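Local coordinates for protein probable manganase-dependent inorganic pyrophosphatase (Clostridium perfringens, PDB 3L2B) that probably hydrolyses inorganic pyrophosphate and, through the regulatory region present here, binds the activator diadenosine tetraphosphate, at residues A18-E23 and K27-I32; N31-K36 and L54-I59; E135-K140 and N163-I168. One frame throughout, in Å; residues are numbered along the deposited sequence.

How the interactions relate
Interactions 1 and 2 belong to the same CBS domain and share helix 26-35, with Asn31 and Ile32 common to both. Their centres lie about 8 Å apart, and they touch directly: Ala29 CB meets Leu54 CD2 at 3.4 Å, and Trp30 CZ3 meets Thr56 CG2 at 3.6 Å. Interaction 2 holds Ser55 and Ser57 of the diadenosine tetraphosphate pocket. Interaction 1 does not reach the ligand: the side chain of Leu20 is about 12 Å from it. Interaction 3 is in the DRTGG domain. Its centre is about 31 Å from that of interaction 1 and about 35 Å from that of interaction 2, and it touches neither.

Interaction 1: A18-E23 and K27-I32; sequences APLAPE and KMAWNI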
loop_
_atom_site.group_PDB
_atom_site.type_symbol
_atom_site.label_atom_id
_atom_site.label_comp_id
_atom_site.label_asym_id
_atom_site.label_seq_id
_atom_site.Cartn_x
_atom_site.Cartn_y
_atom_site.Cartn_z
ATOM N N ALA A 18 4.674 19.462 -14.469
ATOM C CA ALA A 18 6.089 19.088 -14.457
ATOM C C ALA A 18 6.176 17.581 -14.208
ATOM O O ALA A 18 5.675 17.101 -13.206
ATOM C CB ALA A 18 6.867 19.865 -13.369
ATOM N N PRO A 19 6.769 16.832 -15.143
ATOM C CA PRO A 19 6.834 15.364 -14.994
ATOM C C PRO A 19 7.828 14.884 -13.971
ATOM O O PRO A 19 8.769 15.576 -13.650
ATOM C CB PRO A 19 7.261 14.874 -16.378
ATOM C CG PRO A 19 7.834 16.075 -17.078
ATOM C CD PRO A 19 7.298 17.304 -16.435
ATOM N N LEU A 20 7.582 13.685 -13.467
ATOM C CA LEU A 20 8.498 13.024 -12.550
ATOM C C LEU A 20 9.681 12.399 -13.281
ATOM O O LEU A 20 9.545 11.821 -14.363
ATOM C CB LEU A 20 7.762 11.912 -11.797
ATOM C CG LEU A 20 6.627 12.383 -10.894
ATOM C CD1 LEU A 20 5.975 11.211 -10.230
ATOM C CD2 LEU A 20 7.145 13.384 -9.842
ATOM N N ALA A 21 10.841 12.497 -12.649
ATOM C CA ALA A 21 12.016 11.718 -13.047
ATOM C C ALA A 21 11.723 10.264 -12.709
ATOM O O ALA A 21 10.989 9.996 -11.774
ATOM C CB ALA A 21 13.284 12.200 -12.316
ATOM N N PRO A 22 12.267 9.319 -13.484
ATOM C CA PRO A 22 11.858 7.911 -13.309
ATOM C C PRO A 22 12.323 7.221 -12.021
ATOM O O PRO A 22 11.760 6.170 -11.609
ATOM C CB PRO A 22 12.480 7.196 -14.522
ATOM C CG PRO A 22 13.578 8.121 -15.038
ATOM C CD PRO A 22 13.255 9.515 -14.570
ATOM N N GLU A 23 13.348 7.799 -11.416
ATOM C CA GLU A 23 14.015 7.208 -10.255
ATOM C C GLU A 23 13.378 7.690 -8.959
ATOM O O GLU A 23 13.685 7.204 -7.873
ATOM C CB GLU A 23 15.520 7.508 -10.252
ATOM C CG GLU A 23 15.899 8.967 -9.921
ATOM C CD GLU A 23 16.000 9.896 -11.147
ATOM O OE1 GLU A 23 15.830 9.436 -12.316
ATOM O OE2 GLU A 23 16.264 11.103 -10.923
ATOM N N LYS A 27 6.900 7.375 -2.655
ATOM C CA LYS A 27 6.553 8.282 -1.561
ATOM C C LYS A 27 6.539 9.733 -2.038
ATOM O O LYS A 27 5.612 10.501 -1.757
ATOM C CB LYS A 27 7.574 8.169 -0.435
ATOM C CG LYS A 27 7.160 8.875 0.846
ATOM C CD LYS A 27 8.345 9.587 1.493
ATOM C CE LYS A 27 8.022 10.064 2.909
ATOM N NZ LYS A 27 9.078 10.991 3.457
ATOM N N MET A 28 7.634 10.113 -2.688
ATOM C CA MET A 28 7.802 11.486 -3.201
ATOM C C MET A 28 6.808 11.775 -4.286
ATOM O O MET A 28 6.350 12.896 -4.424
ATOM C CB MET A 28 9.216 11.720 -3.766
ATOM C CG MET A 28 10.331 11.887 -2.711
ATOM S SD MET A 28 11.973 12.283 -3.447
ATOM C CE MET A 28 12.537 10.680 -4.091
ATOM N N ALA A 29 6.498 10.752 -5.078
ATOM C CA ALA A 29 5.590 10.921 -6.203
ATOM C C ALA A 29 4.222 11.273 -5.623
ATOM O O ALA A 29 3.572 12.230 -6.045
ATOM C CB ALA A 29 5.522 9.646 -7.089
ATOM N N TRP A 30 3.827 10.524 -4.605
ATOM C CA TRP A 30 2.497 10.675 -4.026
ATOM C C TRP A 30 2.316 12.002 -3.313
ATOM O O TRP A 30 1.247 12.609 -3.390
ATOM C CB TRP A 30 2.163 9.494 -3.101
ATOM C CG TRP A 30 1.002 9.738 -2.222
ATOM C CD1 TRP A 30 1.045 10.002 -0.903
ATOM C CD2 TRP A 30 -0.381 9.766 -2.599
ATOM N NE1 TRP A 30 -0.217 10.181 -0.418
ATOM C CE2 TRP A 30 -1.118 10.035 -1.435
ATOM C CE3 TRP A 30 -1.064 9.570 -3.801
ATOM C CZ2 TRP A 30 -2.520 10.110 -1.421
ATOM C CZ3 TRP A 30 -2.453 9.654 -3.799
ATOM C CH2 TRP A 30 -3.165 9.927 -2.612
ATOM N N ASN A 31 3.373 12.477 -2.660
ATOM C CA ASN A 31 3.332 13.805 -2.013
ATOM C C ASN A 31 3.118 14.928 -3.031
ATOM O O ASN A 31 2.370 15.884 -2.795
ATOM C CB ASN A 31 4.602 14.084 -1.220
ATOM C CG ASN A 31 4.704 13.236 0.027
ATOM O OD1 ASN A 31 3.722 12.638 0.469
ATOM N ND2 ASN A 31 5.903 13.152 0.590
ATOM N N ILE A 32 3.775 14.788 -4.174
ATOM C CA ILE A 32 3.605 15.735 -5.280
ATOM C C ILE A 32 2.184 15.628 -5.835
ATOM O O ILE A 32 1.512 16.627 -5.991
ATOM C CB ILE A 32 4.689 15.538 -6.393
ATOM C CG1 ILE A 32 6.053 16.006 -5.855
ATOM C CG2 ILE A 32 4.320 16.316 -7.655
ATOM C CD1 ILE A 32 7.262 15.524 -6.652
#
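Leu20 meets Ala29 and Ile32 through the two branches of its isobutyl group. CD1 lies against the methyl of Ala29, with Leu20 CD1 3.5 Å from Ala29 CB. The other branch reaches the end of the isoleucine, where Leu20 CD2 is 3.8 Å from Ile32 CD1. The chains of Leu20 and Ile32 run in opposing senses and overlap only at their end methyls. In Leu20, CG anti to the carbonyl carbon (chi1 -64°) and an extended chi2 (179°) send the methyls toward the helix, one to Ala29 and the other to Ile32. Ala29 and Ile32 therefore form a short apolar strip on one face of helix 26-35.

The next shell is strand 40-44. Leu20 makes backbone hydrogen bonds with Pro42 and Ala44, which fix the loop 18-23 beside that strand. Ile41 packs on both Leu20 and Ile32. Ala29 also touches Leu54 and Val187.

No hydrogen bond joins 18-23 to 27-32. Within the CBS domain, the loop before helix 26-35 thus meets that helix through shape fit and exclusion of water. Direction comes from the backbone bonds of Leu20 to Pro42 and Ala44.

Interaction 2: N31-K36 and L54-I59; sequences NIMRDK and LSTSNI. With B4P (bis(adenosine)-5'-tetraphosphate), chain C.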
loop_
_atom_site.group_PDB
_atom_site.type_symbol
_atom_site.label_atom_id
_atom_site.label_comp_id
_atom_site.label_asym_id
_atom_site.label_seq_id
_atom_site.Cartn_x
_atom_site.Cartn_y
_atom_site.Cartn_z
ATOM N N ASN A 31 3.373 12.477 -2.660
ATOM C CA ASN A 31 3.332 13.805 -2.013
ATOM C C ASN A 31 3.118 14.928 -3.031
ATOM O O ASN A 31 2.370 15.884 -2.795
ATOM C CB ASN A 31 4.602 14.084 -1.220
ATOM C CG ASN A 31 4.704 13.236 0.027
ATOM O OD1 ASN A 31 3.722 12.638 0.469
ATOM N ND2 ASN A 31 5.903 13.152 0.590
ATOM N N ILE A 32 3.775 14.788 -4.174
ATOM C CA ILE A 32 3.605 15.735 -5.280
ATOM C C ILE A 32 2.184 15.628 -5.835
ATOM O O ILE A 32 1.512 16.627 -5.991
ATOM C CB ILE A 32 4.689 15.538 -6.393
ATOM C CG1 ILE A 32 6.053 16.006 -5.855
ATOM C CG2 ILE A 32 4.320 16.316 -7.655
ATOM C CD1 ILE A 32 7.262 15.524 -6.652
ATOM N N MET A 33 1.729 14.407 -6.092
ATOM C CA MET A 33 0.384 14.164 -6.641
ATOM C C MET A 33 -0.715 14.699 -5.758
ATOM O O MET A 33 -1.678 15.301 -6.248
ATOM C CB MET A 33 0.105 12.681 -6.839
ATOM C CG MET A 33 0.758 12.104 -8.047
ATOM S SD MET A 33 0.605 10.319 -8.155
ATOM C CE MET A 33 -1.178 10.050 -8.037
ATOM N N ARG A 34 -0.571 14.458 -4.458
ATOM C CA ARG A 34 -1.616 14.815 -3.492
ATOM C C ARG A 34 -1.695 16.335 -3.359
ATOM O O ARG A 34 -2.777 16.903 -3.197
ATOM C CB ARG A 34 -1.361 14.162 -2.126
ATOM C CG ARG A 34 -2.576 14.223 -1.156
ATOM C CD ARG A 34 -2.217 13.983 0.339
ATOM N NE ARG A 34 -0.946 14.612 0.722
ATOM C CZ ARG A 34 0.125 13.968 1.189
ATOM N NH1 ARG A 34 0.103 12.657 1.400
ATOM N NH2 ARG A 34 1.227 14.648 1.476
ATOM N N ASP A 35 -0.526 16.965 -3.463
ATOM C CA ASP A 35 -0.360 18.415 -3.314
ATOM C C ASP A 35 -0.982 19.125 -4.495
ATOM O O ASP A 35 -1.793 20.024 -4.341
ATOM C CB ASP A 35 1.132 18.818 -3.239
ATOM C CG ASP A 35 1.769 18.533 -1.877
ATOM O OD1 ASP A 35 1.033 18.257 -0.900
ATOM O OD2 ASP A 35 3.022 18.596 -1.783
ATOM N N LYS A 36 -0.563 18.711 -5.680
ATOM C CA LYS A 36 -1.041 19.308 -6.936
ATOM C C LYS A 36 -2.393 18.735 -7.384
ATOM O O LYS A 36 -2.857 18.999 -8.494
ATOM C CB LYS A 36 0.017 19.162 -8.035
ATOM C CG LYS A 36 1.371 19.800 -7.674
ATOM C CD LYS A 36 2.226 20.052 -8.924
ATOM C CE LYS A 36 3.679 20.477 -8.598
ATOM N NZ LYS A 36 3.803 21.898 -8.081
ATOM N N LEU A 54 2.182 7.595 -13.881
ATOM C CA LEU A 54 1.882 7.133 -12.543
ATOM C C LEU A 54 0.447 7.507 -12.108
ATOM O O LEU A 54 0.041 8.650 -12.168
ATOM C CB LEU A 54 2.867 7.727 -11.537
ATOM C CG LEU A 54 2.786 6.976 -10.196
ATOM C CD1 LEU A 54 3.357 5.567 -10.343
ATOM C CD2 LEU A 54 3.447 7.764 -9.054
ATOM N N SER A 55 -0.303 6.516 -11.677
ATOM C CA SER A 55 -1.611 6.783 -11.042
ATOM C C SER A 55 -1.724 6.054 -9.717
ATOM O O SER A 55 -0.895 5.191 -9.379
ATOM C CB SER A 55 -2.714 6.247 -11.908
ATOM O OG SER A 55 -2.797 4.854 -11.667
ATOM N N THR A 56 -2.809 6.319 -9.003
ATOM C CA THR A 56 -3.062 5.559 -7.768
ATOM C C THR A 56 -3.448 4.106 -8.049
ATOM O O THR A 56 -3.347 3.295 -7.162
ATOM C CB THR A 56 -4.107 6.193 -6.850
ATOM O OG1 THR A 56 -5.379 6.169 -7.488
ATOM C CG2 THR A 56 -3.713 7.633 -6.490
ATOM N N SER A 57 -3.843 3.785 -9.279
ATOM C CA SER A 57 -4.062 2.391 -9.683
ATOM C C SER A 57 -2.766 1.573 -9.740
ATOM O O SER A 57 -2.726 0.429 -9.296
ATOM C CB SER A 57 -4.773 2.322 -11.024
ATOM O OG SER A 57 -3.910 2.643 -12.104
ATOM N N ASN A 58 -1.693 2.171 -10.258
ATOM C CA ASN A 58 -0.343 1.538 -10.233
ATOM C C ASN A 58 0.157 1.340 -8.804
ATOM O O ASN A 58 0.748 0.329 -8.436
ATOM C CB ASN A 58 0.742 2.448 -10.888
ATOM C CG ASN A 58 0.439 2.853 -12.304
ATOM O OD1 ASN A 58 0.581 4.030 -12.629
ATOM N ND2 ASN A 58 0.011 1.921 -13.147
ATOM N N ILE A 59 0.020 2.403 -8.035
ATOM C CA ILE A 59 0.541 2.445 -6.673
ATOM C C ILE A 59 -0.197 1.389 -5.846
ATOM O O ILE A 59 0.429 0.585 -5.146
ATOM C CB ILE A 59 0.325 3.815 -5.981
ATOM C CG1 ILE A 59 1.098 4.948 -6.712
ATOM C CG2 ILE A 59 0.767 3.747 -4.500
ATOM C CD1 ILE A 59 1.009 6.322 -6.045
HETATM P PA B4P C . -9.017 6.673 -15.695
HETATM O O1A B4P C . -10.057 5.870 -16.342
HETATM O O2A B4P C . -8.543 7.942 -16.534
HETATM O O3A B4P C . -9.569 6.992 -14.245
HETATM P PB B4P C . -9.132 8.149 -13.236
HETATM O O1B B4P C . -9.576 9.468 -13.717
HETATM O O2B B4P C . -7.575 8.056 -12.918
HETATM O O3B B4P C . -9.963 7.666 -11.953
HETATM P PG B4P C . -11.475 8.125 -11.681
HETATM O O1G B4P C . -12.220 8.052 -12.959
HETATM O O2G B4P C . -12.130 7.350 -10.462
HETATM O O3G B4P C . -11.319 9.629 -11.157
HETATM P PD B4P C . -12.607 10.415 -10.594
HETATM O O1D B4P C . -12.438 11.862 -10.801
HETATM O O2D B4P C . -13.952 9.819 -11.243
HETATM O O5E B4P C . -7.735 5.739 -15.541
HETATM C C5E B4P C . -7.739 4.677 -14.584
HETATM C C4E B4P C . -6.314 4.144 -14.499
HETATM O O4E B4P C . -5.847 3.826 -15.803
HETATM C C3E B4P C . -5.368 5.201 -13.978
HETATM O O3E B4P C . -5.144 4.989 -12.610
HETATM C C2E B4P C . -4.111 5.063 -14.796
HETATM O O2E B4P C . -3.205 4.177 -14.166
HETATM C C1E B4P C . -4.559 4.437 -16.091
HETATM N N9A B4P C . -4.565 5.507 -17.122
HETATM C C8A B4P C . -5.092 6.750 -16.986
HETATM N N7A B4P C . -4.904 7.493 -18.116
HETATM C C5A B4P C . -4.252 6.726 -18.999
HETATM C C6A B4P C . -3.743 6.880 -20.363
HETATM N N6A B4P C . -3.912 8.019 -21.039
HETATM N N1A B4P C . -3.088 5.842 -20.929
HETATM C C2A B4P C . -2.921 4.681 -20.269
HETATM N N3A B4P C . -3.350 4.481 -19.022
HETATM C C4A B4P C . -4.010 5.432 -18.332
HETATM O O5F B4P C . -12.527 10.050 -9.051
HETATM C C5F B4P C . -11.370 10.414 -8.319
HETATM C C4F B4P C . -11.545 9.925 -6.905
HETATM O O4F B4P C . -12.624 10.641 -6.294
HETATM C C3F B4P C . -11.888 8.453 -6.882
HETATM O O3F B4P C . -10.727 7.669 -6.598
HETATM C C2F B4P C . -12.922 8.342 -5.772
HETATM O O2F B4P C . -12.207 8.063 -4.587
HETATM C C1F B4P C . -13.563 9.730 -5.710
HETATM N N9B B4P C . -14.853 9.648 -6.426
HETATM C C8B B4P C . -15.113 9.003 -7.580
HETATM N N7B B4P C . -16.424 9.114 -7.901
HETATM C C5B B4P C . -17.029 9.828 -6.947
HETATM C C6B B4P C . -18.400 10.300 -6.677
HETATM N N6B B4P C . -19.409 10.025 -7.525
HETATM N N1B B4P C . -18.606 11.013 -5.563
HETATM C C2B B4P C . -17.616 11.302 -4.708
HETATM N N3B B4P C . -16.350 10.893 -4.880
HETATM C C4B B4P C . -15.996 10.165 -5.968
#
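Met33 reaches from helix 26-35 to Leu54 and Thr56 with the last two atoms of its side chain. This is the packed part. Met33 SD lies 3.9 Å from Leu54 CD2, and the methionine runs nearly perpendicular to the leucine. Met33 CE lies 3.8 Å from Thr56 CG2, the methyl of the threonine. The bend at the end of the methionine (chi3 55°) turns CE toward Thr56 while SD stays by Leu54. All these groups are buried, and no hydrogen bond crosses between the segments.

The solvent side of the helix is different. There Arg34 is exposed, and it forms a salt bridge with Asp65 of the second subunit.

On the ligand side, Ser55 is the N-cap of helix 56-64 and makes a capping box with Asn58. Asn58 N donates to Ser55 OG at 3.2 Å, and Ser55 N donates to Asn58 OD1 at 2.8 Å. Ser57 OG also donates to Ser55 OG. Both serine hydroxyls lie close to the ribose hydroxyls of diadenosine tetraphosphate: Ser57 OG is 2.7 Å from its O2E.

Helix 26-35 thus packs against the junction of strand 50-55 and helix 56-64. Ile41 of strand 40-44 touches Met33 and Leu54, Val187 and Val190 of helix 187-190 touch Leu54, and Thr56 OG1 is hydrogen-bonded to Thr56 OG1 of the second subunit.

Interaction 3: E135-K140 and N163-I168; sequences ELIELK and NNITVI
Ile137 meets Asn163 and Ile165 from the last turn of helix 130-138, and Ile165 rests against the backbone of Lys140 just beyond the helix end. Along 135-140, Glu135 comes first. Its carbonyl accepts the backbone N-H of Leu139. Leu136 turns to the sheet instead and packs on Leu144 of strand 143-146.

Ile137 carries the contact with its CG2 branch. Ile137 CG2 is 3.7 Å from Asn163 ND2 and 4.0 Å from Ile165 CG1, so one methyl serves both partners. The torsion sets this up: CG1 lies anti to the carbonyl carbon (chi1 -73°), which leaves CG2 beside that carbon and facing 163-168. The side chain stands roughly square to Asn163 and at a slant to Ile165. Asn163 meets it through the amide nitrogen, an ordinary packing contact. That nitrogen is weakly hydrogen-bonded to Leu159 O, in its own helix. Ile137 also packs on Ile156 and Leu159 of helix 154-163.

Lys140 has a positive phi (56°) and ends the helix in a Schellman motif. Lys140 N donates to Ile137 O at 2.9 Å. Here it is the backbone that receives the isoleucine: Ile165 CD1 lies 3.9 Å from Lys140 CA. A backbone hydrogen bond with Gly121 also ties Lys140 to the loop ahead of strand 123-126.

Helix 154-163 ends in a second Schellman motif, with Asn164 as its C-prime residue. Ile165 then leads into strand 166-169, which runs parallel to strand 143-146. Two helix ends are thus packed together beside neighbouring strands of a mixed sheet. Strands 123-126, 143-146 and 166-169 are linked by helices 130-138 and 154-163, the successive beta-alpha-beta connections of an alpha/beta fold in the DRTGG domain.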
loop_
_atom_site.group_PDB
_atom_site.type_symbol
_atom_site.label_atom_id
_atom_site.label_comp_id
_atom_site.label_asym_id
_atom_site.label_seq_id
_atom_site.Cartn_x
_atom_site.Cartn_y
_atom_site.Cartn_z
ATOM N N GLU A 135 26.280 -10.805 13.018
ATOM C CA GLU A 135 26.061 -12.042 12.260
ATOM C C GLU A 135 25.505 -11.689 10.881
ATOM O O GLU A 135 25.823 -12.339 9.889
ATOM C CB GLU A 135 25.129 -12.993 13.017
ATOM C CG GLU A 135 24.702 -14.258 12.234
ATOM C CD GLU A 135 25.856 -15.235 11.891
ATOM O OE1 GLU A 135 26.991 -15.067 12.427
ATOM O OE2 GLU A 135 25.604 -16.182 11.085
ATOM N N LEU A 136 24.704 -10.627 10.816
ATOM C CA LEU A 136 24.069 -10.225 9.558
ATOM C C LEU A 136 25.166 -9.800 8.589
ATOM O O LEU A 136 25.138 -10.133 7.393
ATOM C CB LEU A 136 23.014 -9.111 9.773
ATOM C CG LEU A 136 21.689 -9.517 10.495
ATOM C CD1 LEU A 136 20.779 -8.322 10.776
ATOM C CD2 LEU A 136 20.917 -10.586 9.712
ATOM N N ILE A 137 26.157 -9.095 9.133
ATOM C CA ILE A 137 27.284 -8.620 8.356
ATOM C C ILE A 137 28.117 -9.805 7.870
ATOM O O ILE A 137 28.499 -9.848 6.709
ATOM C CB ILE A 137 28.132 -7.590 9.143
ATOM C CG1 ILE A 137 27.365 -6.269 9.235
ATOM C CG2 ILE A 137 29.502 -7.387 8.485
ATOM C CD1 ILE A 137 27.784 -5.422 10.389
ATOM N N GLU A 138 28.353 -10.783 8.752
ATOM C CA GLU A 138 29.087 -12.017 8.389
ATOM C C GLU A 138 28.362 -12.810 7.301
ATOM O O GLU A 138 28.985 -13.524 6.517
ATOM C CB GLU A 138 29.343 -12.930 9.611
ATOM C CG GLU A 138 29.702 -14.374 9.242
ATOM C CD GLU A 138 30.373 -15.177 10.382
ATOM O OE1 GLU A 138 29.641 -15.857 11.170
ATOM O OE2 GLU A 138 31.634 -15.138 10.476
ATOM N N LEU A 139 27.042 -12.703 7.259
ATOM C CA LEU A 139 26.258 -13.435 6.257
ATOM C C LEU A 139 26.228 -12.664 4.939
ATOM O O LEU A 139 25.570 -13.060 3.978
ATOM C CB LEU A 139 24.827 -13.713 6.755
ATOM C CG LEU A 139 24.646 -14.888 7.720
ATOM C CD1 LEU A 139 23.237 -14.865 8.364
ATOM C CD2 LEU A 139 24.874 -16.186 6.992
ATOM N N LYS A 140 26.947 -11.546 4.917
ATOM C CA LYS A 140 27.085 -10.704 3.719
ATOM C C LYS A 140 25.755 -10.245 3.152
ATOM O O LYS A 140 25.495 -10.316 1.966
ATOM C CB LYS A 140 27.926 -11.412 2.658
ATOM C CG LYS A 140 29.363 -11.781 3.161
ATOM C CD LYS A 140 30.078 -12.660 2.152
ATOM C CE LYS A 140 31.576 -12.813 2.461
ATOM N NZ LYS A 140 31.811 -13.774 3.565
ATOM N N ASN A 163 33.893 -5.402 5.157
ATOM C CA ASN A 163 33.205 -6.385 4.302
ATOM C C ASN A 163 32.323 -5.750 3.228
ATOM O O ASN A 163 31.693 -6.439 2.416
ATOM C CB ASN A 163 32.363 -7.298 5.167
ATOM C CG ASN A 163 33.181 -8.052 6.151
ATOM O OD1 ASN A 163 34.001 -8.888 5.768
ATOM N ND2 ASN A 163 32.987 -7.764 7.438
ATOM N N ASN A 164 32.297 -4.420 3.240
ATOM C CA ASN A 164 31.592 -3.618 2.235
ATOM C C ASN A 164 30.101 -3.909 2.271
ATOM O O ASN A 164 29.443 -4.122 1.252
ATOM C CB ASN A 164 32.163 -3.841 0.838
ATOM C CG ASN A 164 33.585 -3.315 0.700
ATOM O OD1 ASN A 164 34.460 -4.000 0.192
ATOM N ND2 ASN A 164 33.812 -2.092 1.146
ATOM N N ILE A 165 29.587 -3.907 3.479
ATOM C CA ILE A 165 28.153 -4.043 3.707
ATOM C C ILE A 165 27.579 -2.678 3.976
ATOM O O ILE A 165 28.039 -1.975 4.888
ATOM C CB ILE A 165 27.834 -4.949 4.910
ATOM C CG1 ILE A 165 28.605 -6.265 4.803
ATOM C CG2 ILE A 165 26.281 -5.157 5.005
ATOM C CD1 ILE A 165 28.323 -7.054 3.528
ATOM N N THR A 166 26.609 -2.293 3.163
ATOM C CA THR A 166 25.882 -1.043 3.401
ATOM C C THR A 166 25.019 -1.158 4.653
ATOM O O THR A 166 24.313 -2.156 4.864
ATOM C CB THR A 166 24.993 -0.685 2.238
ATOM O OG1 THR A 166 25.784 -0.629 1.053
ATOM C CG2 THR A 166 24.295 0.681 2.469
ATOM N N VAL A 167 25.125 -0.143 5.500
ATOM C CA VAL A 167 24.406 -0.105 6.757
ATOM C C VAL A 167 23.709 1.231 6.926
ATOM O O VAL A 167 24.301 2.267 6.716
ATOM C CB VAL A 167 25.349 -0.260 7.924
ATOM C CG1 VAL A 167 24.556 -0.347 9.213
ATOM C CG2 VAL A 167 26.242 -1.464 7.721
ATOM N N ILE A 168 22.443 1.189 7.312
ATOM C CA ILE A 168 21.705 2.388 7.599
ATOM C C ILE A 168 20.866 2.227 8.852
ATOM O O ILE A 168 20.677 1.126 9.368
ATOM C CB ILE A 168 20.804 2.784 6.428
ATOM C CG1 ILE A 168 19.633 1.790 6.284
ATOM C CG2 ILE A 168 21.627 2.867 5.135
ATOM C CD1 ILE A 168 18.679 2.111 5.120
#